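Local atomic coordinates of phosphotriesterase, putative (Deinococcus radiodurans, PDB entry 4J35), a protein that probably acts as a metal-dependent lactonase of the phosphotriesterase family, here engineered to hydrolyse organophosphates. Residues 218-229 / 255-264. The protein carries 7 engineered substitutions. Sequence-based numbering, arbitrary orientation.
Sequences LRHGVSIAFDRI and YADRLLLSHD. With CO (cobalt (II) ion), chain C.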
# COMPACT_ATOMS: atom_id res chain seq x y z
N LEU A 218 9.22 4.37 -14.52
CA LEU A 218 10.05 5.33 -13.78
C LEU A 218 10.24 6.60 -14.62
O LEU A 218 10.47 7.69 -14.12
CB LEU A 218 11.41 4.76 -13.46
CG LEU A 218 11.28 3.78 -12.26
CD1 LEU A 218 12.48 2.89 -12.19
CD2 LEU A 218 11.12 4.61 -11.00
N ARG A 219 10.13 6.39 -15.90
CA ARG A 219 10.19 7.49 -16.88
C ARG A 219 9.21 8.67 -16.60
O ARG A 219 9.44 9.80 -17.03
CB ARG A 219 9.89 6.89 -18.26
CG ARG A 219 10.05 7.81 -19.41
CD ARG A 219 11.47 7.75 -19.92
NE ARG A 219 11.67 6.66 -20.87
CZ ARG A 219 11.75 6.81 -22.20
NH1 ARG A 219 11.68 8.02 -22.75
NH2 ARG A 219 11.93 5.74 -22.97
N HIS A 220 8.12 8.40 -15.87
CA HIS A 220 7.08 9.40 -15.63
C HIS A 220 7.35 10.21 -14.41
O HIS A 220 6.58 11.11 -14.07
CB HIS A 220 5.71 8.72 -15.55
CG HIS A 220 5.27 8.15 -16.85
ND1 HIS A 220 5.39 6.82 -17.16
CD2 HIS A 220 4.78 8.75 -17.96
CE1 HIS A 220 4.96 6.61 -18.39
NE2 HIS A 220 4.59 7.77 -18.90
N GLY A 221 8.46 9.88 -13.74
CA GLY A 221 8.93 10.61 -12.58
C GLY A 221 8.36 10.08 -11.28
O GLY A 221 8.64 10.65 -10.21
N VAL A 222 7.53 9.05 -11.38
CA VAL A 222 6.91 8.47 -10.20
C VAL A 222 7.89 7.56 -9.50
O VAL A 222 8.94 7.19 -10.02
CB VAL A 222 5.59 7.66 -10.53
CG1 VAL A 222 4.51 8.60 -11.16
CG2 VAL A 222 5.88 6.45 -11.44
N SER A 223 7.51 7.17 -8.29
CA SER A 223 8.23 6.10 -7.62
C SER A 223 7.52 4.74 -7.78
O SER A 223 6.35 4.66 -8.16
CB SER A 223 8.36 6.47 -6.16
OG SER A 223 9.12 7.65 -6.01
N ILE A 224 8.24 3.65 -7.46
CA ILE A 224 7.66 2.35 -7.64
C ILE A 224 8.02 1.55 -6.43
O ILE A 224 9.09 1.77 -5.87
CB ILE A 224 8.16 1.66 -8.92
CG1 ILE A 224 9.65 1.50 -8.93
CG2 ILE A 224 7.78 2.53 -10.14
CD1 ILE A 224 10.15 0.53 -10.04
N ALA A 225 7.10 0.67 -6.05
CA ALA A 225 7.33 -0.16 -4.84
C ALA A 225 7.38 -1.61 -5.20
O ALA A 225 6.49 -2.13 -5.88
CB ALA A 225 6.22 0.06 -3.89
N PHE A 226 8.40 -2.27 -4.67
CA PHE A 226 8.50 -3.71 -4.62
C PHE A 226 7.88 -4.00 -3.26
O PHE A 226 8.59 -4.00 -2.24
CB PHE A 226 9.99 -4.10 -4.67
CG PHE A 226 10.61 -3.96 -6.05
CD1 PHE A 226 10.70 -2.73 -6.67
CD2 PHE A 226 11.13 -5.07 -6.69
CE1 PHE A 226 11.28 -2.63 -7.91
CE2 PHE A 226 11.69 -4.98 -7.91
CZ PHE A 226 11.76 -3.76 -8.55
N ASP A 227 6.56 -4.16 -3.22
CA ASP A 227 5.88 -4.13 -1.95
C ASP A 227 5.15 -5.42 -1.55
O ASP A 227 4.32 -5.38 -0.65
CB ASP A 227 4.94 -2.94 -1.87
CG ASP A 227 3.95 -2.90 -3.03
OD1 ASP A 227 3.80 -3.92 -3.71
OD2 ASP A 227 3.37 -1.83 -3.28
N ARG A 228 5.46 -6.53 -2.22
CA ARG A 228 4.94 -7.84 -1.77
C ARG A 228 6.12 -8.78 -1.48
O ARG A 228 6.04 -10.00 -1.72
CB ARG A 228 4.00 -8.43 -2.82
CG ARG A 228 3.05 -7.37 -3.41
CD ARG A 228 2.01 -7.95 -4.31
NE ARG A 228 0.89 -8.49 -3.55
CZ ARG A 228 -0.16 -9.09 -4.09
NH1 ARG A 228 -0.27 -9.19 -5.41
NH2 ARG A 228 -1.12 -9.57 -3.30
N ILE A 229 7.19 -8.21 -0.96
CA ILE A 229 8.42 -8.96 -0.70
C ILE A 229 8.08 -10.00 0.37
O ILE A 229 7.52 -9.66 1.40
CB ILE A 229 9.58 -8.07 -0.23
CG1 ILE A 229 9.94 -7.04 -1.35
CG2 ILE A 229 10.82 -8.89 0.09
CD1 ILE A 229 10.99 -6.03 -0.95
N TYR A 255 18.57 4.61 -9.49
CA TYR A 255 17.15 4.82 -9.26
C TYR A 255 16.76 4.77 -7.77
O TYR A 255 15.57 4.70 -7.45
CB TYR A 255 16.36 3.73 -9.97
CG TYR A 255 16.13 3.94 -11.46
CD1 TYR A 255 15.50 5.06 -11.94
CD2 TYR A 255 16.49 2.95 -12.36
CE1 TYR A 255 15.26 5.21 -13.31
CE2 TYR A 255 16.25 3.08 -13.69
CZ TYR A 255 15.65 4.21 -14.18
OH TYR A 255 15.43 4.27 -15.53
N ALA A 256 17.75 4.81 -6.89
CA ALA A 256 17.49 4.52 -5.49
C ALA A 256 16.48 5.49 -4.96
O ALA A 256 15.68 5.12 -4.12
CB ALA A 256 18.76 4.55 -4.63
N ASP A 257 16.44 6.73 -5.48
CA ASP A 257 15.52 7.68 -4.87
C ASP A 257 14.09 7.56 -5.44
O ASP A 257 13.23 8.36 -5.11
CB ASP A 257 16.02 9.14 -4.93
CG ASP A 257 16.21 9.62 -6.33
OD1 ASP A 257 16.15 8.76 -7.24
OD2 ASP A 257 16.44 10.85 -6.53
N ARG A 258 13.85 6.55 -6.27
CA ARG A 258 12.49 6.25 -6.72
C ARG A 258 11.99 4.83 -6.41
O ARG A 258 10.94 4.42 -6.92
CB ARG A 258 12.38 6.48 -8.21
CG ARG A 258 12.85 7.88 -8.61
CD ARG A 258 11.83 8.93 -8.23
NE ARG A 258 12.43 10.27 -8.10
CZ ARG A 258 12.56 11.15 -9.08
NH1 ARG A 258 12.12 10.88 -10.31
NH2 ARG A 258 13.12 12.33 -8.84
N LEU A 259 12.73 4.09 -5.57
CA LEU A 259 12.38 2.71 -5.24
C LEU A 259 11.99 2.58 -3.77
O LEU A 259 12.69 3.13 -2.90
CB LEU A 259 13.57 1.77 -5.48
CG LEU A 259 14.17 1.76 -6.89
CD1 LEU A 259 15.50 1.05 -6.87
CD2 LEU A 259 13.22 1.12 -7.92
N LEU A 260 10.89 1.87 -3.51
CA LEU A 260 10.47 1.62 -2.14
C LEU A 260 10.21 0.14 -1.92
O LEU A 260 10.06 -0.62 -2.86
CB LEU A 260 9.23 2.44 -1.80
CG LEU A 260 9.52 3.94 -1.71
CD1 LEU A 260 9.22 4.64 -3.06
CD2 LEU A 260 8.72 4.56 -0.58
N LEU A 261 10.14 -0.26 -0.65
CA LEU A 261 10.15 -1.68 -0.27
C LEU A 261 9.09 -1.98 0.79
O LEU A 261 9.00 -1.28 1.77
CB LEU A 261 11.51 -2.07 0.31
CG LEU A 261 12.77 -1.79 -0.53
CD1 LEU A 261 14.02 -2.05 0.35
CD2 LEU A 261 12.82 -2.62 -1.79
N SER A 262 8.27 -3.01 0.56
CA SER A 262 7.27 -3.41 1.57
C SER A 262 6.86 -4.86 1.38
O SER A 262 7.38 -5.52 0.48
CB SER A 262 6.06 -2.52 1.55
OG SER A 262 5.80 -2.04 2.84
N HIS A 263 5.96 -5.34 2.26
CA HIS A 263 5.52 -6.72 2.21
C HIS A 263 4.08 -6.97 1.74
O HIS A 263 3.76 -8.12 1.36
CB HIS A 263 5.64 -7.37 3.62
CG HIS A 263 6.92 -7.07 4.33
ND1 HIS A 263 7.10 -5.94 5.10
CD2 HIS A 263 8.06 -7.78 4.42
CE1 HIS A 263 8.30 -5.98 5.65
NE2 HIS A 263 8.90 -7.08 5.25
N ASP A 264 3.20 -5.98 1.87
CA ASP A 264 1.77 -6.20 1.62
C ASP A 264 1.24 -7.29 2.56
O ASP A 264 0.35 -8.06 2.22
CB ASP A 264 1.55 -6.61 0.18
CG ASP A 264 0.10 -6.43 -0.27
OD1 ASP A 264 -0.70 -5.75 0.39
OD2 ASP A 264 -0.22 -7.03 -1.30
CO CO C . -2.25 -4.34 -0.32
O HOH W 1 11.03 8.40 -11.41
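Two groups of the neighbouring chain meet at Ser-262 O. Ile-229 N gives it a hydrogen bond of 3.1 Å, in the carbonyl plane and on a lone pair. Asp-227 CA adds a CA-H...O contact to Ser-262 O at 3.2 Å. These residues follow the C-terminal ends of two neighbouring parallel strands of the TIM barrel, 223-226 and 259-261. Helix 240-251 completes the beta-alpha-beta unit. The strand bonds alternate in the parallel pattern, from Ile-224 N to Arg-258 O at 2.9 Å, through Leu-260 and Phe-226, to Ser-262 N on Phe-226 O.

Asp-264 OD1 binds a cobalt ion at 2.2 Å, and its OD2 takes a salt bridge from Arg-228 NE at 2.9 Å. The N-H is badly aimed, so the hydrogen bond within this pair is weak. The guanidinium and carboxylate planes stand 53° apart. CG of Asp-264 lies anti to its backbone N (chi1 -162°), which sets the acid alongside the arginine chain. His-21, His-23 and Lys-143, the last probably as a carbamate, bind the same cobalt. Asp-227 CB packs against Ser-262 CB, while Asp-227 OD1 is hydrogen-bonded to ND1 of His-204, a ligand of the second cobalt. Asp-227 is thus a second-shell residue.

Ile-224 and Leu-259 share one face of the sheet and lie side by side, with Ile-224 CG1 3.7 Å from Leu-259 CD2. Ala-225 and Leu-260 occupy the other face. At the opposite end of the contact from the metal, Leu-218 splits its two branches. CD2 rests on Arg-258 CB at 3.6 Å. CD1 sits over the centre of the Tyr-255 ring in a CH-pi contact. Nearby, one water donates to Leu-218 O and Val-222 O and accepts from Arg-258 NH1 at 2.9 Å, lying in the guanidinium plane.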